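Local coordinates for protein dihydroxyacetone kinase (Citrobacter freundii, PDB 1UN8) that phosphorylates dihydroxyacetone with ATP to give dihydroxyacetone phosphate, working as a homodimer that needs magnesium or calcium ions, at residues A[184-189]-A[306-311]; A[254-259]-A[283-288]; A[94-99]-A[126-131]. All blocks are in the same frame, centred on the assembly; numbering follows the deposited sequence.

Contacts 1 and 2 belong to one mixed beta-sheet of the DhaK part: strand 301-309 pairs with strand 186-192 in contact 1, and its neighbour strand 254-260 pairs with strand 285-292 in contact 2. Their centres lie about 9 Å apart, and Met257 N meets Thr306 O at 2.8 Å, a probable hydrogen bond between them. Contact 1 is an antiparallel, buried pairing with hydroxyls on one face; contact 2 is parallel, bulged and only partly buried, at the outermost strand within this chain. Contact 3, about 31 Å from contact 1 between centres, lies beside the other sheet, where two helix ends meet through a tyrosine instead of a backbone ladder.

Contact 1 (A[184-189]-A[306-311]); sequences SNTFSL and TAIVLE
An antiparallel ladder joins strand 186-189 to strand 306-309, with the two axes at 167° and 4.6 Å apart at closest approach. Phe187 and Ala307 form the hydrogen-bonded pair: Phe187 N reaches Ala307 O at 2.9 Å, and Ala307 N returns to Phe187 O at 2.8 Å. The ladder's last rung is Val309 N to Asn185 O, 3.1 Å, just before the first strand begins. This is an internal pairing of the mixed sheet that also holds strands 254-260 and 285-292: strand 254-260 flanks 306-309 on its far edge, and helix 233-247 packs on Phe187 through Leu244 and Ala247.

One face carries Thr186, Ser188, Thr306 and Ile308. In the non-hydrogen-bonded pair Ser188-Thr306, Ser188 OG and Thr306 OG1 are 2.6 Å apart. Ser188 OG also bonds to Asp139 OD2, so the serine hydroxyl has two polar partners, Thr306 and Asp139. Each threonine has CG2 anti to its backbone N, and the methyls Thr186 CG2 and Thr306 CG2 meet at 3.5 Å.

On the Phe187 face, Ala307 O lies at the ring edge near its plane. At the strand end Asn185 crosses Val309, with Asn185 OD1 lying 3.4 Å from Val309 CB. Two side chains bond back to the preceding helix 172-184, Asn185 ND2 to Tyr181 O and Thr186 OG1 to Ala182 O.

Contact 2 (A[254-259]-A[283-288]); sequences LAVMIN and SRIDWL
The guanidinium of Arg284 has Leu254 CD1 over one face, 3.9 Å above the plane and displaced toward the rim; the nearest guanidinium atom to that methyl is NE, which a bend of the arginine chain at chi3 (55°) places there. The indole of Trp287 turns from the strand pair, and Trp287 meets strand 254-259 through CB, which lies 4.2 Å from Ala255 CB. Both flat groups have polar partners beyond the two strands: Arg284 NE and NH2 bond to Gly252 O and Pro249 O, and Trp287 NE1 bonds to Glu315 OE1.

The contact closes a beta-alpha-beta unit: strand 254-260, helix 266-277, then strand 285-292, running parallel to the first with the short strand axes at 33°. Leu254 pairs with Ile285 but Ala255 with Trp287, a shift of one residue that marks a beta bulge, with Asp286 the extra residue. Asp286 N still donates to Leu254 O at 2.9 Å, while the Asp286 carboxylate makes a salt bridge with Arg253. Before the bulge Leu254 N bonds to Arg284 O at 2.7 Å; beyond it Val256 N reaches Trp287 O at 3.0 Å, the donor tilted 27° from the carbonyl plane.

Leu254, Val256, Ile285 and Leu288 share the face on which the connecting helix packs, its Leu276 touching both Val256 and Leu288, and Ile22 of the second subunit also packs on Leu288. Further along, Ile258 CD1 meets Leu288 CD2 at 3.7 Å.

Contact 3 (A[94-99]-A[126-131]); sequences AIQAVT and RRLGYN
Two helix ends meet here without a backbone ladder, their nearest CA atoms, those of Thr99 and Tyr130, being 7.5 Å apart. Helix 112-127 stops in a Schellman motif: Gly129, at positive phi, is the C-prime residue, with Gly129 N bonded to Arg126 O and Tyr130 N to Ala125 O. That turn delivers Tyr130 to the end of helix 88-98, just before strand 132-137, an outermost strand within this chain of the other DhaK sheet, the one with strands 52-59 and 104-109.

Tyr130 carries the contact. Over one ring face lies Ile95 CG2, 4.2 Å above the plane and offset toward the rim, nearest to CG. Thr99 O sits at the ring edge in plane, 3.7 Å from Tyr130 CE2, and Thr99 CB and CG2 both approach Tyr130 CD2. Thr99 is itself held by its own helix, since Thr99 OG1 donates to Ile95 O at 2.7 Å.

The phenol donates from Tyr130 OH to Gln96 OE1 at 2.8 Å, on a lone pair in the amide plane with a C=O...O angle of 112°. The amide and ring planes stand 80° apart, and the glutamine chain crosses the tyrosine at about a right angle. A bend at chi2 (-149°) places Gln96 CD near Tyr130 OH. The other end of the amide leaves the chain altogether: Gln96 NE2 bonds to Ala344 O of the second subunit, so one side chain links the tyrosine to the dimer partner. Leu128 CD1 completes the contact, lying 3.9 Å from Gln96 OE1.

Contact 1 (A[184-189]-A[306-311])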
loop_
_atom_site.group_PDB
_atom_site.type_symbol
_atom_site.label_atom_id
_atom_site.label_comp_id
_atom_site.label_asym_id
_atom_site.label_seq_id
_atom_site.Cartn_x
_atom_site.Cartn_y
_atom_site.Cartn_z
ATOM N N SER A 184 3.788 -27.010 -6.582
ATOM C CA SER A 184 4.523 -27.900 -5.683
ATOM C C SER A 184 5.841 -27.326 -5.172
ATOM O O SER A 184 6.395 -27.807 -4.188
ATOM C CB SER A 184 4.793 -29.234 -6.377
ATOM O OG SER A 184 3.580 -29.911 -6.647
ATOM N N ASN A 185 6.342 -26.301 -5.837
ATOM C CA ASN A 185 7.593 -25.685 -5.433
ATOM C C ASN A 185 7.385 -24.291 -4.849
ATOM O O ASN A 185 8.320 -23.492 -4.766
ATOM C CB ASN A 185 8.536 -25.615 -6.632
ATOM C CG ASN A 185 9.200 -26.945 -6.927
ATOM O OD1 ASN A 185 10.168 -27.320 -6.272
ATOM N ND2 ASN A 185 8.672 -27.674 -7.908
ATOM N N THR A 186 6.155 -24.003 -4.438
ATOM C CA THR A 186 5.840 -22.706 -3.879
ATOM C C THR A 186 5.406 -22.826 -2.425
ATOM O O THR A 186 4.520 -23.609 -2.088
ATOM C CB THR A 186 4.746 -22.014 -4.716
ATOM O OG1 THR A 186 5.209 -21.875 -6.064
ATOM C CG2 THR A 186 4.425 -20.634 -4.156
ATOM N N PHE A 187 6.053 -22.044 -1.570
ATOM C CA PHE A 187 5.768 -22.048 -0.139
ATOM C C PHE A 187 5.596 -20.617 0.382
ATOM O O PHE A 187 6.452 -19.747 0.177
ATOM C CB PHE A 187 6.897 -22.764 0.612
ATOM C CG PHE A 187 7.277 -24.094 0.004
ATOM C CD1 PHE A 187 8.096 -24.153 -1.123
ATOM C CD2 PHE A 187 6.750 -25.282 0.509
ATOM C CE1 PHE A 187 8.380 -25.364 -1.737
ATOM C CE2 PHE A 187 7.030 -26.501 -0.101
ATOM C CZ PHE A 187 7.844 -26.541 -1.226
ATOM N N SER A 188 4.477 -20.371 1.053
ATOM C CA SER A 188 4.206 -19.042 1.577
ATOM C C SER A 188 3.840 -19.048 3.057
ATOM O O SER A 188 3.261 -20.010 3.566
ATOM C CB SER A 188 3.074 -18.399 0.785
ATOM O OG SER A 188 3.342 -18.456 -0.599
ATOM N N LEU A 189 4.194 -17.960 3.733
ATOM C CA LEU A 189 3.891 -17.791 5.141
ATOM C C LEU A 189 3.582 -16.321 5.395
ATOM O O LEU A 189 4.358 -15.443 5.037
ATOM C CB LEU A 189 5.073 -18.231 6.006
ATOM C CG LEU A 189 4.874 -18.095 7.518
ATOM C CD1 LEU A 189 3.609 -18.830 7.926
ATOM C CD2 LEU A 189 6.108 -18.639 8.251
ATOM N N THR A 306 6.910 -15.482 0.190
ATOM C CA THR A 306 6.759 -16.667 -0.651
ATOM C C THR A 306 8.083 -17.066 -1.294
ATOM O O THR A 306 8.739 -16.251 -1.946
ATOM C CB THR A 306 5.758 -16.456 -1.784
ATOM O OG1 THR A 306 4.465 -16.193 -1.246
ATOM C CG2 THR A 306 5.686 -17.700 -2.640
ATOM N N ALA A 307 8.472 -18.320 -1.097
ATOM C CA ALA A 307 9.699 -18.843 -1.676
ATOM C C ALA A 307 9.321 -19.880 -2.728
ATOM O O ALA A 307 8.493 -20.756 -2.478
ATOM C CB ALA A 307 10.563 -19.483 -0.595
ATOM N N ILE A 308 9.900 -19.740 -3.913
ATOM C CA ILE A 308 9.682 -20.685 -5.006
ATOM C C ILE A 308 11.046 -21.243 -5.418
ATOM O O ILE A 308 11.996 -20.482 -5.625
ATOM C CB ILE A 308 9.024 -20.018 -6.228
ATOM C CG1 ILE A 308 8.949 -21.029 -7.362
ATOM C CG2 ILE A 308 9.812 -18.781 -6.663
ATOM C CD1 ILE A 308 7.554 -21.213 -7.918
ATOM N N VAL A 309 11.140 -22.567 -5.519
ATOM C CA VAL A 309 12.388 -23.226 -5.889
ATOM C C VAL A 309 12.665 -23.041 -7.369
ATOM O O VAL A 309 11.811 -23.312 -8.208
ATOM C CB VAL A 309 12.334 -24.738 -5.581
ATOM C CG1 VAL A 309 13.650 -25.396 -5.969
ATOM C CG2 VAL A 309 12.046 -24.956 -4.105
ATOM N N LEU A 310 13.863 -22.575 -7.691
ATOM C CA LEU A 310 14.224 -22.352 -9.079
ATOM C C LEU A 310 14.816 -23.599 -9.736
ATOM O O LEU A 310 16.025 -23.706 -9.929
ATOM C CB LEU A 310 15.209 -21.189 -9.171
ATOM C CG LEU A 310 14.702 -19.865 -8.597
ATOM C CD1 LEU A 310 15.800 -18.814 -8.677
ATOM C CD2 LEU A 310 13.469 -19.421 -9.363
ATOM N N GLU A 311 13.954 -24.551 -10.061
ATOM C CA GLU A 311 14.377 -25.775 -10.720
ATOM C C GLU A 311 13.735 -25.787 -12.104
ATOM O O GLU A 311 12.633 -25.267 -12.295
ATOM C CB GLU A 311 13.913 -27.023 -9.942
ATOM C CG GLU A 311 14.572 -27.274 -8.574
ATOM C CD GLU A 311 16.060 -27.608 -8.653
ATOM O OE1 GLU A 311 16.442 -28.407 -9.533
ATOM O OE2 GLU A 311 16.849 -27.087 -7.828
#

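Contact 2 (A[254-259]-A[283-288])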
loop_
_atom_site.group_PDB
_atom_site.type_symbol
_atom_site.label_atom_id
_atom_site.label_comp_id
_atom_site.label_asym_id
_atom_site.label_seq_id
_atom_site.Cartn_x
_atom_site.Cartn_y
_atom_site.Cartn_z
ATOM N N LEU A 254 16.636 -19.816 -4.998
ATOM C CA LEU A 254 15.288 -19.359 -4.689
ATOM C C LEU A 254 14.941 -17.949 -5.135
ATOM O O LEU A 254 15.768 -17.047 -5.181
ATOM C CB LEU A 254 15.047 -19.388 -3.164
ATOM C CG LEU A 254 15.288 -20.689 -2.391
ATOM C CD1 LEU A 254 15.486 -20.407 -0.916
ATOM C CD2 LEU A 254 14.129 -21.648 -2.588
ATOM N N ALA A 255 13.681 -17.796 -5.459
ATOM C CA ALA A 255 13.120 -16.501 -5.799
ATOM C C ALA A 255 12.187 -16.225 -4.606
ATOM O O ALA A 255 11.414 -17.108 -4.236
ATOM C CB ALA A 255 12.335 -16.525 -7.108
ATOM N N VAL A 256 12.228 -15.045 -4.006
ATOM C CA VAL A 256 11.362 -14.751 -2.871
ATOM C C VAL A 256 10.492 -13.531 -3.124
ATOM O O VAL A 256 10.982 -12.471 -3.538
ATOM C CB VAL A 256 12.194 -14.520 -1.578
ATOM C CG1 VAL A 256 11.321 -13.981 -0.457
ATOM C CG2 VAL A 256 12.863 -15.823 -1.159
ATOM N N MET A 257 9.198 -13.693 -2.875
ATOM C CA MET A 257 8.260 -12.605 -3.064
ATOM C C MET A 257 7.810 -12.009 -1.726
ATOM O O MET A 257 7.248 -12.707 -0.876
ATOM C CB MET A 257 7.048 -13.091 -3.854
ATOM C CG MET A 257 5.884 -12.121 -3.850
ATOM S SD MET A 257 4.558 -12.614 -4.975
ATOM C CE MET A 257 4.188 -14.263 -4.369
ATOM N N ILE A 258 8.082 -10.720 -1.540
ATOM C CA ILE A 258 7.688 -9.994 -0.330
ATOM C C ILE A 258 6.398 -9.243 -0.675
ATOM O O ILE A 258 6.419 -8.226 -1.369
ATOM C CB ILE A 258 8.768 -8.978 0.094
ATOM C CG1 ILE A 258 10.118 -9.684 0.213
ATOM C CG2 ILE A 258 8.405 -8.340 1.421
ATOM C CD1 ILE A 258 11.234 -9.025 -0.564
ATOM N N ASN A 259 5.290 -9.767 -0.174
ATOM C CA ASN A 259 3.958 -9.246 -0.422
ATOM C C ASN A 259 3.358 -8.461 0.749
ATOM O O ASN A 259 3.371 -8.905 1.897
ATOM C CB ASN A 259 3.037 -10.414 -0.780
ATOM C CG ASN A 259 1.588 -9.984 -1.001
ATOM O OD1 ASN A 259 1.290 -9.192 -1.899
ATOM N ND2 ASN A 259 0.678 -10.520 -0.185
ATOM N N SER A 283 21.696 -16.447 1.459
ATOM C CA SER A 283 22.636 -17.057 0.520
ATOM C C SER A 283 22.044 -17.877 -0.619
ATOM O O SER A 283 22.779 -18.343 -1.478
ATOM C CB SER A 283 23.638 -17.930 1.276
ATOM O OG SER A 283 22.983 -19.002 1.935
ATOM N N ARG A 284 20.730 -18.052 -0.645
ATOM C CA ARG A 284 20.113 -18.853 -1.699
ATOM C C ARG A 284 19.177 -18.044 -2.570
ATOM O O ARG A 284 18.559 -18.584 -3.476
ATOM C CB ARG A 284 19.341 -20.019 -1.077
ATOM C CG ARG A 284 20.199 -20.911 -0.201
ATOM C CD ARG A 284 19.372 -21.968 0.508
ATOM N NE ARG A 284 18.591 -22.766 -0.427
ATOM C CZ ARG A 284 17.686 -23.661 -0.057
ATOM N NH1 ARG A 284 17.455 -23.873 1.229
ATOM N NH2 ARG A 284 16.995 -24.327 -0.972
ATOM N N ILE A 285 19.073 -16.750 -2.292
ATOM C CA ILE A 285 18.199 -15.863 -3.048
ATOM C C ILE A 285 18.852 -15.296 -4.296
ATOM O O ILE A 285 19.924 -14.699 -4.218
ATOM C CB ILE A 285 17.754 -14.647 -2.208
ATOM C CG1 ILE A 285 17.318 -15.094 -0.810
ATOM C CG2 ILE A 285 16.616 -13.927 -2.924
ATOM C CD1 ILE A 285 15.879 -15.085 -0.564
ATOM N N ASP A 286 18.196 -15.449 -5.444
ATOM C CA ASP A 286 18.738 -14.905 -6.688
ATOM C C ASP A 286 17.802 -13.841 -7.213
ATOM O O ASP A 286 18.156 -13.072 -8.107
ATOM C CB ASP A 286 18.923 -15.991 -7.764
ATOM C CG ASP A 286 20.050 -16.959 -7.433
ATOM O OD1 ASP A 286 21.052 -16.513 -6.828
ATOM O OD2 ASP A 286 19.943 -18.156 -7.789
ATOM N N TRP A 287 16.592 -13.809 -6.664
ATOM C CA TRP A 287 15.618 -12.818 -7.081
ATOM C C TRP A 287 14.636 -12.412 -5.983
ATOM O O TRP A 287 14.254 -13.222 -5.145
ATOM C CB TRP A 287 14.811 -13.309 -8.291
ATOM C CG TRP A 287 15.631 -13.750 -9.468
ATOM C CD1 TRP A 287 16.014 -15.031 -9.769
ATOM C CD2 TRP A 287 16.183 -12.916 -10.492
ATOM N NE1 TRP A 287 16.765 -15.041 -10.915
ATOM C CE2 TRP A 287 16.888 -13.757 -11.380
ATOM C CE3 TRP A 287 16.151 -11.539 -10.746
ATOM C CZ2 TRP A 287 17.558 -13.266 -12.504
ATOM C CZ3 TRP A 287 16.816 -11.050 -11.859
ATOM C CH2 TRP A 287 17.512 -11.912 -12.726
ATOM N N LEU A 288 14.256 -11.137 -5.993
ATOM C CA LEU A 288 13.261 -10.604 -5.071
ATOM C C LEU A 288 12.089 -10.124 -5.913
ATOM O O LEU A 288 12.279 -9.525 -6.973
ATOM C CB LEU A 288 13.792 -9.420 -4.273
ATOM C CG LEU A 288 14.731 -9.687 -3.102
ATOM C CD1 LEU A 288 15.001 -8.371 -2.406
ATOM C CD2 LEU A 288 14.110 -10.673 -2.132
#

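Contact 3 (A[94-99]-A[126-131])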
loop_
_atom_site.group_PDB
_atom_site.type_symbol
_atom_site.label_atom_id
_atom_site.label_comp_id
_atom_site.label_asym_id
_atom_site.label_seq_id
_atom_site.Cartn_x
_atom_site.Cartn_y
_atom_site.Cartn_z
ATOM N N ALA A 94 -17.198 -17.262 -18.222
ATOM C CA ALA A 94 -15.827 -16.908 -18.584
ATOM C C ALA A 94 -15.190 -17.978 -19.469
ATOM O O ALA A 94 -14.501 -17.668 -20.433
ATOM C CB ALA A 94 -14.994 -16.711 -17.325
ATOM N N ILE A 95 -15.418 -19.238 -19.123
ATOM C CA ILE A 95 -14.859 -20.361 -19.869
ATOM C C ILE A 95 -15.320 -20.285 -21.326
ATOM O O ILE A 95 -14.504 -20.274 -22.250
ATOM C CB ILE A 95 -15.309 -21.727 -19.245
ATOM C CG1 ILE A 95 -14.428 -22.088 -18.041
ATOM C CG2 ILE A 95 -15.206 -22.839 -20.290
ATOM C CD1 ILE A 95 -14.190 -20.946 -17.083
ATOM N N GLN A 96 -16.635 -20.225 -21.516
ATOM C CA GLN A 96 -17.232 -20.148 -22.843
ATOM C C GLN A 96 -16.805 -18.896 -23.598
ATOM O O GLN A 96 -16.727 -18.897 -24.829
ATOM C CB GLN A 96 -18.749 -20.121 -22.736
ATOM C CG GLN A 96 -19.358 -21.330 -22.088
ATOM C CD GLN A 96 -20.735 -21.605 -22.647
ATOM O OE1 GLN A 96 -20.868 -22.078 -23.781
ATOM N NE2 GLN A 96 -21.767 -21.294 -21.869
ATOM N N ALA A 97 -16.535 -17.828 -22.862
ATOM C CA ALA A 97 -16.172 -16.573 -23.482
ATOM C C ALA A 97 -14.761 -16.465 -24.034
ATOM O O ALA A 97 -14.527 -15.723 -24.985
ATOM C CB ALA A 97 -16.413 -15.452 -22.505
ATOM N N VAL A 98 -13.819 -17.207 -23.461
ATOM C CA VAL A 98 -12.433 -17.096 -23.892
ATOM C C VAL A 98 -11.742 -18.402 -24.218
ATOM O O VAL A 98 -10.541 -18.411 -24.510
ATOM C CB VAL A 98 -11.585 -16.394 -22.800
ATOM C CG1 VAL A 98 -12.190 -15.054 -22.458
ATOM C CG2 VAL A 98 -11.505 -17.269 -21.550
ATOM N N THR A 99 -12.481 -19.503 -24.164
ATOM C CA THR A 99 -11.881 -20.800 -24.432
ATOM C C THR A 99 -12.168 -21.338 -25.827
ATOM O O THR A 99 -13.325 -21.406 -26.258
ATOM C CB THR A 99 -12.340 -21.848 -23.393
ATOM O OG1 THR A 99 -12.082 -21.350 -22.077
ATOM C CG2 THR A 99 -11.574 -23.160 -23.574
ATOM N N ARG A 126 -17.357 -29.170 -19.540
ATOM C CA ARG A 126 -16.976 -30.416 -20.176
ATOM C C ARG A 126 -18.150 -31.013 -20.927
ATOM O O ARG A 126 -17.974 -31.570 -22.006
ATOM C CB ARG A 126 -16.443 -31.396 -19.129
ATOM C CG ARG A 126 -15.027 -31.067 -18.698
ATOM C CD ARG A 126 -14.548 -31.936 -17.563
ATOM N NE ARG A 126 -13.136 -31.702 -17.287
ATOM C CZ ARG A 126 -12.532 -32.058 -16.161
ATOM N NH1 ARG A 126 -13.226 -32.663 -15.203
ATOM N NH2 ARG A 126 -11.237 -31.803 -15.988
ATOM N N ARG A 127 -19.351 -30.892 -20.371
ATOM C CA ARG A 127 -20.525 -31.420 -21.044
ATOM C C ARG A 127 -20.762 -30.649 -22.351
ATOM O O ARG A 127 -21.376 -31.160 -23.293
ATOM C CB ARG A 127 -21.755 -31.311 -20.144
ATOM C CG ARG A 127 -23.051 -31.631 -20.860
ATOM C CD ARG A 127 -24.235 -31.630 -19.918
ATOM N NE ARG A 127 -25.495 -31.715 -20.651
ATOM C CZ ARG A 127 -26.015 -30.718 -21.365
ATOM N NH1 ARG A 127 -25.384 -29.548 -21.444
ATOM N NH2 ARG A 127 -27.162 -30.886 -22.009
ATOM N N LEU A 128 -20.262 -29.419 -22.402
ATOM C CA LEU A 128 -20.419 -28.587 -23.582
ATOM C C LEU A 128 -19.255 -28.760 -24.554
ATOM O O LEU A 128 -19.098 -27.987 -25.498
ATOM C CB LEU A 128 -20.554 -27.119 -23.174
ATOM C CG LEU A 128 -21.809 -26.786 -22.361
ATOM C CD1 LEU A 128 -21.735 -25.345 -21.824
ATOM C CD2 LEU A 128 -23.039 -26.981 -23.236
ATOM N N GLY A 129 -18.425 -29.764 -24.313
ATOM C CA GLY A 129 -17.324 -30.015 -25.221
ATOM C C GLY A 129 -16.009 -29.292 -25.000
ATOM O O GLY A 129 -15.031 -29.554 -25.714
ATOM N N TYR A 130 -15.957 -28.385 -24.031
ATOM C CA TYR A 130 -14.705 -27.679 -23.781
ATOM C C TYR A 130 -13.726 -28.588 -23.049
ATOM O O TYR A 130 -14.133 -29.478 -22.294
ATOM C CB TYR A 130 -14.937 -26.431 -22.926
ATOM C CG TYR A 130 -15.845 -25.385 -23.526
ATOM C CD1 TYR A 130 -17.216 -25.419 -23.300
ATOM C CD2 TYR A 130 -15.324 -24.338 -24.292
ATOM C CE1 TYR A 130 -18.057 -24.435 -23.817
ATOM C CE2 TYR A 130 -16.155 -23.343 -24.818
ATOM C CZ TYR A 130 -17.524 -23.400 -24.573
ATOM O OH TYR A 130 -18.370 -22.435 -25.079
ATOM N N ASN A 131 -12.439 -28.382 -23.286
ATOM C CA ASN A 131 -11.424 -29.157 -22.590
ATOM C C ASN A 131 -11.006 -28.312 -21.396
ATOM O O ASN A 131 -10.495 -27.201 -21.560
ATOM C CB ASN A 131 -10.219 -29.423 -23.485
ATOM C CG ASN A 131 -10.495 -30.486 -24.520
ATOM O OD1 ASN A 131 -9.574 -31.121 -25.019
ATOM N ND2 ASN A 131 -11.765 -30.687 -24.850
#